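Side-chain contacts in putative angiotensinogen (PDB 5INW), which is a serpin that binds heparin, which promotes its inhibition of thrombin through a template mechanism: residues L117-A122 against H194-N199; N263-F266 against Y272-M275; Y287-K292 against V312-E317. The protein carries 1 engineered substitution. All blocks are in the same frame, centred on the assembly; numbering follows the deposited sequence.

Overall arrangement
The three contacts follow one another along a single serpin chain and touch nowhere. Interaction 1 is a buried helix-to-helix contact, whereas interactions 2 and 3 are surface contacts within beta structure on the other side of the chain's centre. Interaction 1 lies 44 Å from interaction 2 and 40 Å from interaction 3, centre to centre. Interactions 2 and 3 are closer neighbours, with centres 20 Å and nearest atoms about 7 Å apart, and strand 273-283 of the former leads directly to strand 287-290 of the latter. Both also adjoin the chain of the C-terminal peptide left by reactive-loop cleavage; interaction 1 is touched by no other chain.

Interaction 1 of 3, residues L117-A122 against H194-N199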
loop_
_atom_site.group_PDB
_atom_site.type_symbol
_atom_site.label_atom_id
_atom_site.label_comp_id
_atom_site.label_asym_id
_atom_site.label_seq_id
_atom_site.Cartn_x
_atom_site.Cartn_y
_atom_site.Cartn_z
ATOM N N LEU A 117 10.698 3.911 -3.377
ATOM C CA LEU A 117 11.682 3.391 -4.346
ATOM C C LEU A 117 11.964 4.322 -5.523
ATOM O O LEU A 117 13.025 4.246 -6.123
ATOM C CB LEU A 117 11.197 2.072 -4.905
ATOM C CG LEU A 117 10.978 0.937 -3.903
ATOM C CD1 LEU A 117 10.325 -0.205 -4.651
ATOM C CD2 LEU A 117 12.269 0.477 -3.265
ATOM N N GLY A 118 11.005 5.178 -5.874
ATOM C CA GLY A 118 11.231 6.234 -6.861
ATOM C C GLY A 118 12.311 7.170 -6.371
ATOM O O GLY A 118 13.173 7.576 -7.125
ATOM N N VAL A 119 12.292 7.489 -5.087
ATOM C CA VAL A 119 13.303 8.379 -4.532
ATOM C C VAL A 119 14.702 7.714 -4.648
ATOM O O VAL A 119 15.657 8.300 -5.092
ATOM C CB VAL A 119 12.991 8.738 -3.056
ATOM C CG1 VAL A 119 14.124 9.577 -2.485
ATOM C CG2 VAL A 119 11.672 9.521 -2.931
ATOM N N VAL A 120 14.779 6.454 -4.286
ATOM C CA VAL A 120 16.019 5.685 -4.394
ATOM C C VAL A 120 16.449 5.605 -5.860
ATOM O O VAL A 120 17.648 5.654 -6.174
ATOM C CB VAL A 120 15.862 4.245 -3.748
ATOM C CG1 VAL A 120 17.096 3.361 -3.982
ATOM C CG2 VAL A 120 15.617 4.334 -2.252
ATOM N N THR A 121 15.473 5.447 -6.746
ATOM C CA THR A 121 15.791 5.360 -8.182
ATOM C C THR A 121 16.459 6.632 -8.678
ATOM O O THR A 121 17.415 6.585 -9.403
ATOM C CB THR A 121 14.514 5.058 -9.000
ATOM O OG1 THR A 121 13.931 3.835 -8.501
ATOM C CG2 THR A 121 14.832 4.943 -10.457
ATOM N N ALA A 122 15.940 7.761 -8.220
ATOM C CA ALA A 122 16.453 9.062 -8.555
ATOM C C ALA A 122 17.882 9.270 -8.178
ATOM O O ALA A 122 18.576 10.053 -8.814
ATOM C CB ALA A 122 15.599 10.126 -7.897
ATOM N N HIS A 194 10.783 18.192 -7.138
ATOM C CA HIS A 194 9.837 18.320 -8.252
ATOM C C HIS A 194 8.917 17.087 -8.409
ATOM O O HIS A 194 7.718 17.209 -8.338
ATOM C CB HIS A 194 10.544 18.728 -9.590
ATOM C CG HIS A 194 11.019 20.163 -9.603
ATOM N ND1 HIS A 194 12.352 20.523 -9.731
ATOM C CD2 HIS A 194 10.338 21.327 -9.454
ATOM C CE1 HIS A 194 12.464 21.838 -9.683
ATOM N NE2 HIS A 194 11.258 22.350 -9.510
ATOM N N LEU A 195 9.454 15.896 -8.543
ATOM C CA LEU A 195 8.626 14.691 -8.675
ATOM C C LEU A 195 8.009 14.109 -7.376
ATOM O O LEU A 195 6.982 13.407 -7.449
ATOM C CB LEU A 195 9.454 13.570 -9.297
ATOM C CG LEU A 195 10.223 13.868 -10.577
ATOM C CD1 LEU A 195 10.857 12.570 -11.065
ATOM C CD2 LEU A 195 9.314 14.504 -11.637
ATOM N N PHE A 196 8.648 14.313 -6.218
ATOM C CA PHE A 196 8.163 13.731 -4.946
ATOM C C PHE A 196 7.672 14.767 -3.893
ATOM O O PHE A 196 7.184 14.380 -2.885
ATOM C CB PHE A 196 9.227 12.757 -4.391
ATOM C CG PHE A 196 9.619 11.692 -5.370
ATOM C CD1 PHE A 196 8.769 10.594 -5.641
ATOM C CD2 PHE A 196 10.808 11.780 -6.087
ATOM C CE1 PHE A 196 9.100 9.624 -6.584
ATOM C CE2 PHE A 196 11.150 10.791 -7.022
ATOM C CZ PHE A 196 10.290 9.727 -7.264
ATOM N N LYS A 197 7.798 16.063 -4.170
ATOM C CA LYS A 197 7.355 17.151 -3.310
ATOM C C LYS A 197 8.012 17.173 -1.985
ATOM O O LYS A 197 7.389 17.540 -1.014
ATOM C CB LYS A 197 5.851 17.142 -3.123
ATOM C CG LYS A 197 5.053 17.026 -4.394
ATOM C CD LYS A 197 4.922 18.337 -5.146
ATOM C CE LYS A 197 5.321 18.145 -6.614
ATOM N NZ LYS A 197 4.847 19.215 -7.562
ATOM N N SER A 198 9.253 16.737 -1.910
ATOM C CA SER A 198 9.993 16.734 -0.649
ATOM C C SER A 198 11.173 17.650 -0.766
ATOM O O SER A 198 11.955 17.535 -1.684
ATOM C CB SER A 198 10.523 15.355 -0.299
ATOM O OG SER A 198 11.200 15.449 0.953
ATOM N N ASN A 199 11.297 18.565 0.178
ATOM C CA ASN A 199 12.577 19.190 0.469
ATOM C C ASN A 199 13.314 18.351 1.438
ATOM O O ASN A 199 12.699 17.540 2.110
ATOM C CB ASN A 199 12.428 20.597 0.955
ATOM C CG ASN A 199 12.486 21.581 -0.200
ATOM O OD1 ASN A 199 11.457 22.060 -0.647
ATOM N ND2 ASN A 199 13.711 21.841 -0.736
#
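The ring of Phe196 reaches from near the C-terminal end of helix 186-196 to helix 110-122, where Val119 and Gly118 receive it in different ways. Val119 uses one branch: CG2 sits over a face of the ring, 4.0 Å from its centroid and 16° off the normal, a CH-pi contact. The methyl is displaced toward the CG side of the ring, and its closest approach is CG2 to Phe196 CG at 3.9 Å. Because Val119 CG2 is anti to the carbonyl carbon while CG1 is anti to the backbone N (chi1 176°), CG2 is the branch turned onto the ring. On the opposite face lies Leu195 CB, also displaced toward the rim, so that the aromatic plane is held between a valine methyl across the contact and the CB of the residue before it.

The far end of the ring meets main chain. Phe196 CZ approaches Gly118 C at 3.4 Å, obliquely, and the absence of a side chain on Gly118 leaves room for this approach to the peptide. The next backbone atom takes part as well: Val119 N lies over a face of the ring, 3.7 Å from Phe196 CZ.

Around the contact, Met151 and Phe154 of helix 150-161 touch Phe196, and Ile242 of strand 238-251 touches Val119. Phe196 O is bonded by Asn174 ND2, and Lys197, with positive phi, turns the chain away from the helix toward strand 200-203. The arrangement is a phenylalanine packed against a glycine of a neighbouring helix in the serpin fold, where helices B and E, as these two correspond by topology, meet beside the large central sheet A.

Interaction 2 of 3, residues N263-F266 against Y272-M275; sequences NVRF and YSMM
Met275 lies against Asn263 and Arg265 through the end of its side chain. Its methyl, CE, comes to Asn263 CB at 3.6 Å, and SD rests 4.0 Å from Arg265 CG. Bends at chi2 and chi3 curl the thioether back across the neighbouring strand instead of letting it extend away from the sheet. The aliphatic part of Arg265 runs alongside Met275, both pointing the same way, and its CG also passes Ser273 OG at 3.9 Å. Ser273, Arg265 and Met275 thus share one side of the ribbon, whereas Phe266 and Met274 turn to the other.

Beneath these side chains is an antiparallel ladder whose short axes run 4.6 Å apart at 166°. Arg265 and Met275 form a non-hydrogen-bonded pair, which brings their side chains together. Next along, Phe266 N donates to Met274 O at 3.0 Å in an almost straight bond (172°). The return bond, from Met274 N to Phe266 O, is weaker and bent. Met274 O additionally faces Arg265 CA in a CA-H...O contact of 3.4 Å, so a carbon-bound hydrogen supplements its amide donor.

The ladder continues beyond these residues: Val264 exchanges backbone hydrogen bonds with Val276, and Pro277 packs on Asn263. On the side bearing Phe266 and Met274, the C-terminal peptide, a separate chain, packs through its Arg10 on Phe266 and its Asp32 on Met274. By topology these are strands s4C and s3C of serpin sheet C. The chemistry divides the work: main-chain bonds join the two strands, while across the two segments the side chains meet by van der Waals contact, the thioether of Met275 meeting the alkyl parts of Arg265 and Asn263 at an exposed edge of the hairpin.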
loop_
_atom_site.group_PDB
_atom_site.type_symbol
_atom_site.label_atom_id
_atom_site.label_comp_id
_atom_site.label_asym_id
_atom_site.label_seq_id
_atom_site.Cartn_x
_atom_site.Cartn_y
_atom_site.Cartn_z
ATOM N N ASN A 263 -22.381 -10.175 16.768
ATOM C CA ASN A 263 -21.261 -11.106 16.621
ATOM C C ASN A 263 -21.691 -12.277 15.745
ATOM O O ASN A 263 -22.836 -12.678 15.785
ATOM C CB ASN A 263 -20.802 -11.620 17.984
ATOM C CG ASN A 263 -20.338 -10.509 18.920
ATOM O OD1 ASN A 263 -19.895 -9.464 18.493
ATOM N ND2 ASN A 263 -20.451 -10.744 20.205
ATOM N N VAL A 264 -20.789 -12.821 14.955
ATOM C CA VAL A 264 -21.090 -13.946 14.060
ATOM C C VAL A 264 -19.802 -14.767 13.951
ATOM O O VAL A 264 -18.689 -14.209 14.030
ATOM C CB VAL A 264 -21.533 -13.439 12.663
ATOM C CG1 VAL A 264 -21.566 -14.560 11.610
ATOM C CG2 VAL A 264 -22.866 -12.705 12.747
ATOM N N ARG A 265 -19.944 -16.081 13.793
ATOM C CA ARG A 265 -18.784 -16.930 13.593
ATOM C C ARG A 265 -18.200 -16.558 12.267
ATOM O O ARG A 265 -18.893 -16.592 11.232
ATOM C CB ARG A 265 -19.116 -18.424 13.599
ATOM C CG ARG A 265 -19.288 -19.040 14.991
ATOM C CD ARG A 265 -20.089 -20.338 14.960
ATOM N NE ARG A 265 -20.685 -20.574 16.272
ATOM C CZ ARG A 265 -21.783 -19.971 16.750
ATOM N NH1 ARG A 265 -22.461 -19.069 16.034
ATOM N NH2 ARG A 265 -22.220 -20.284 17.974
ATOM N N PHE A 266 -16.938 -16.142 12.326
ATOM C CA PHE A 266 -16.097 -15.993 11.148
ATOM C C PHE A 266 -15.234 -17.236 11.103
ATOM O O PHE A 266 -14.523 -17.540 12.066
ATOM C CB PHE A 266 -15.242 -14.737 11.256
ATOM C CG PHE A 266 -14.374 -14.451 10.037
ATOM C CD1 PHE A 266 -14.845 -13.656 8.998
ATOM C CD2 PHE A 266 -13.057 -14.932 9.962
ATOM C CE1 PHE A 266 -14.038 -13.373 7.901
ATOM C CE2 PHE A 266 -12.260 -14.674 8.867
ATOM C CZ PHE A 266 -12.748 -13.890 7.839
ATOM N N TYR A 272 -11.184 -23.749 12.972
ATOM C CA TYR A 272 -10.975 -22.557 13.822
ATOM C C TYR A 272 -11.870 -21.331 13.503
ATOM O O TYR A 272 -11.574 -20.555 12.577
ATOM C CB TYR A 272 -9.495 -22.177 13.744
ATOM C CG TYR A 272 -9.074 -20.941 14.537
ATOM C CD1 TYR A 272 -8.188 -19.994 13.970
ATOM C CD2 TYR A 272 -9.522 -20.722 15.848
ATOM C CE1 TYR A 272 -7.766 -18.871 14.676
ATOM C CE2 TYR A 272 -9.109 -19.596 16.558
ATOM C CZ TYR A 272 -8.233 -18.676 15.969
ATOM O OH TYR A 272 -7.821 -17.564 16.663
ATOM N N SER A 273 -12.918 -21.148 14.319
ATOM C CA SER A 273 -13.834 -19.991 14.241
ATOM C C SER A 273 -13.598 -18.975 15.358
ATOM O O SER A 273 -12.814 -19.221 16.282
ATOM C CB SER A 273 -15.290 -20.454 14.309
ATOM O OG SER A 273 -15.765 -20.556 15.644
ATOM N N MET A 274 -14.292 -17.842 15.267
ATOM C CA MET A 274 -14.254 -16.807 16.306
ATOM C C MET A 274 -15.426 -15.820 16.177
ATOM O O MET A 274 -15.980 -15.663 15.094
ATOM C CB MET A 274 -12.897 -16.055 16.291
ATOM C CG MET A 274 -12.642 -15.208 15.052
ATOM S SD MET A 274 -10.966 -14.606 14.742
ATOM C CE MET A 274 -10.418 -14.231 16.405
ATOM N N MET A 275 -15.779 -15.154 17.284
ATOM C CA MET A 275 -16.903 -14.209 17.310
ATOM C C MET A 275 -16.466 -12.806 16.888
ATOM O O MET A 275 -15.774 -12.104 17.629
ATOM C CB MET A 275 -17.582 -14.164 18.684
ATOM C CG MET A 275 -18.386 -15.416 19.014
ATOM S SD MET A 275 -19.467 -16.083 17.703
ATOM C CE MET A 275 -21.017 -15.224 17.993
#

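Interaction 3 of 3, residues Y287-K292 against V312-E317; sequences YTQDRK and VPHRTE
Gln289 of strand 287-290 and His314, just past strand 306-313, meet across strand 295-301. Strands 287-290 and 306-313 flank that strand, antiparallel to it, in sheet B; in serpins the C-terminal peptide extends this sheet next to 306-313. The backbones are therefore well separated: the nearest CA pair, Gln289 CA and Val312 CA, is 9.7 Å apart.

Only these two side chains bridge the gap. His314 NE2 donates to Gln289 OE1 at 2.5 Å, a distance too short to be taken literally at this resolution, with an N-H...O angle of 139°. The amide oxygen arrives at the ring edge, near its plane, and the amide and imidazole planes are only 15° apart. A bend at chi2 (-66°) swings the Gln289 amide across toward the histidine. The other half of the amide is used as well: Gln289 NE2 bonds Thr296 OG1, so both ends of the amide have a partner, which limits its rotation.

Thr296 of the middle strand also touches the His314 side chain, and His314 forms backbone hydrogen bonds with Arg294. Next to Gln289, Asp290 OD1 accepts from Trp334 NE1 of helix 328-337, and the C-terminal peptide chain lays its Pro11 on Val312 and Pro313. By topology the three strands are s1B, s2B and s3B of the serpin fold, and the bridge spans the middle one at the surface.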
loop_
_atom_site.group_PDB
_atom_site.type_symbol
_atom_site.label_atom_id
_atom_site.label_comp_id
_atom_site.label_asym_id
_atom_site.label_seq_id
_atom_site.Cartn_x
_atom_site.Cartn_y
_atom_site.Cartn_z
ATOM N N TYR A 287 -22.060 -7.209 -7.639
ATOM C CA TYR A 287 -21.423 -8.460 -7.233
ATOM C C TYR A 287 -21.422 -9.393 -8.429
ATOM O O TYR A 287 -22.073 -9.125 -9.430
ATOM C CB TYR A 287 -22.170 -9.103 -6.066
ATOM C CG TYR A 287 -23.573 -9.558 -6.400
ATOM C CD1 TYR A 287 -24.550 -8.617 -6.711
ATOM C CD2 TYR A 287 -23.922 -10.926 -6.426
ATOM C CE1 TYR A 287 -25.829 -9.007 -7.061
ATOM C CE2 TYR A 287 -25.205 -11.323 -6.762
ATOM C CZ TYR A 287 -26.158 -10.364 -7.074
ATOM O OH TYR A 287 -27.454 -10.718 -7.396
ATOM N N THR A 288 -20.674 -10.480 -8.333
ATOM C CA THR A 288 -20.754 -11.580 -9.292
ATOM C C THR A 288 -20.089 -12.783 -8.707
ATOM O O THR A 288 -19.110 -12.648 -7.958
ATOM C CB THR A 288 -19.972 -11.325 -10.599
ATOM O OG1 THR A 288 -19.960 -9.932 -10.895
ATOM C CG2 THR A 288 -20.600 -12.124 -11.778
ATOM N N GLN A 289 -20.557 -13.960 -9.114
ATOM C CA GLN A 289 -19.813 -15.179 -8.840
ATOM C C GLN A 289 -18.681 -15.334 -9.874
ATOM O O GLN A 289 -18.946 -15.293 -11.074
ATOM C CB GLN A 289 -20.736 -16.393 -8.847
ATOM C CG GLN A 289 -21.679 -16.458 -7.655
ATOM C CD GLN A 289 -20.951 -16.668 -6.331
ATOM O OE1 GLN A 289 -19.984 -17.434 -6.255
ATOM N NE2 GLN A 289 -21.399 -15.971 -5.287
ATOM N N ASP A 290 -17.424 -15.447 -9.417
ATOM C CA ASP A 290 -16.369 -15.887 -10.303
ATOM C C ASP A 290 -16.418 -17.418 -10.339
ATOM O O ASP A 290 -16.008 -18.072 -9.367
ATOM C CB ASP A 290 -14.996 -15.381 -9.867
ATOM C CG ASP A 290 -13.910 -15.597 -10.956
ATOM O OD1 ASP A 290 -13.009 -14.755 -11.111
ATOM O OD2 ASP A 290 -13.961 -16.621 -11.684
ATOM N N ARG A 291 -16.925 -17.972 -11.451
ATOM C CA ARG A 291 -17.026 -19.420 -11.621
ATOM C C ARG A 291 -15.630 -20.018 -11.774
ATOM O O ARG A 291 -15.313 -21.035 -11.152
ATOM C CB ARG A 291 -17.942 -19.807 -12.799
ATOM C CG ARG A 291 -18.252 -21.309 -12.927
ATOM C CD ARG A 291 -19.259 -21.691 -14.004
ATOM N NE ARG A 291 -19.152 -20.975 -15.280
ATOM C CZ ARG A 291 -18.205 -21.150 -16.206
ATOM N NH1 ARG A 291 -17.196 -22.007 -16.021
ATOM N NH2 ARG A 291 -18.256 -20.436 -17.327
ATOM N N LYS A 292 -14.780 -19.368 -12.564
ATOM C CA LYS A 292 -13.415 -19.858 -12.774
ATOM C C LYS A 292 -12.611 -19.971 -11.459
ATOM O O LYS A 292 -11.855 -20.928 -11.308
ATOM C CB LYS A 292 -12.695 -18.994 -13.825
ATOM C CG LYS A 292 -11.290 -19.441 -14.243
ATOM C CD LYS A 292 -11.277 -20.698 -15.105
ATOM C CE LYS A 292 -9.845 -21.143 -15.393
ATOM N NZ LYS A 292 -9.769 -22.464 -16.104
ATOM N N VAL A 312 -14.172 -13.265 -1.849
ATOM C CA VAL A 312 -14.322 -14.363 -0.868
ATOM C C VAL A 312 -14.297 -15.722 -1.570
ATOM O O VAL A 312 -15.238 -16.064 -2.280
ATOM C CB VAL A 312 -15.670 -14.304 -0.082
ATOM C CG1 VAL A 312 -15.512 -14.968 1.295
ATOM C CG2 VAL A 312 -16.180 -12.878 0.051
ATOM N N PRO A 313 -13.236 -16.510 -1.381
ATOM C CA PRO A 313 -13.405 -17.887 -1.842
ATOM C C PRO A 313 -14.511 -18.593 -1.054
ATOM O O PRO A 313 -14.650 -18.355 0.156
ATOM C CB PRO A 313 -12.035 -18.511 -1.604
ATOM C CG PRO A 313 -11.392 -17.641 -0.588
ATOM C CD PRO A 313 -11.874 -16.255 -0.894
ATOM N N HIS A 314 -15.265 -19.441 -1.764
ATOM C CA HIS A 314 -16.322 -20.285 -1.182
ATOM C C HIS A 314 -15.763 -21.287 -0.206
ATOM O O HIS A 314 -16.230 -21.384 0.914
ATOM C CB HIS A 314 -17.060 -21.041 -2.262
ATOM C CG HIS A 314 -17.943 -20.175 -3.087
ATOM N ND1 HIS A 314 -18.869 -19.318 -2.532
ATOM C CD2 HIS A 314 -18.058 -20.041 -4.430
ATOM C CE1 HIS A 314 -19.511 -18.683 -3.497
ATOM N NE2 HIS A 314 -19.034 -19.099 -4.658
ATOM N N ARG A 315 -14.742 -22.015 -0.640
ATOM C CA ARG A 315 -13.955 -22.874 0.245
ATOM C C ARG A 315 -12.631 -22.158 0.510
ATOM O O ARG A 315 -11.904 -21.833 -0.426
ATOM C CB ARG A 315 -13.647 -24.218 -0.415
ATOM C CG ARG A 315 -14.805 -24.883 -1.137
ATOM C CD ARG A 315 -14.284 -25.869 -2.161
ATOM N NE ARG A 315 -15.232 -26.927 -2.401
ATOM C CZ ARG A 315 -14.997 -27.969 -3.202
ATOM N NH1 ARG A 315 -15.932 -28.925 -3.347
ATOM N NH2 ARG A 315 -13.842 -28.067 -3.865
ATOM N N THR A 316 -12.276 -21.977 1.775
ATOM C CA THR A 316 -11.041 -21.259 2.138
ATOM C C THR A 316 -9.753 -21.983 1.710
ATOM O O THR A 316 -8.646 -21.422 1.853
ATOM C CB THR A 316 -11.018 -20.905 3.639
ATOM O OG1 THR A 316 -11.304 -22.065 4.423
ATOM C CG2 THR A 316 -12.082 -19.906 3.940
ATOM N N GLU A 317 -9.916 -23.201 1.164
ATOM C CA GLU A 317 -8.868 -23.924 0.412
ATOM C C GLU A 317 -8.684 -23.485 -1.056
ATOM O O GLU A 317 -7.652 -23.754 -1.623
ATOM C CB GLU A 317 -9.159 -25.424 0.450
ATOM C CG GLU A 317 -9.239 -26.026 1.851
ATOM C CD GLU A 317 -10.505 -26.833 2.081
ATOM O OE1 GLU A 317 -11.606 -26.273 1.937
ATOM O OE2 GLU A 317 -10.395 -28.029 2.422
#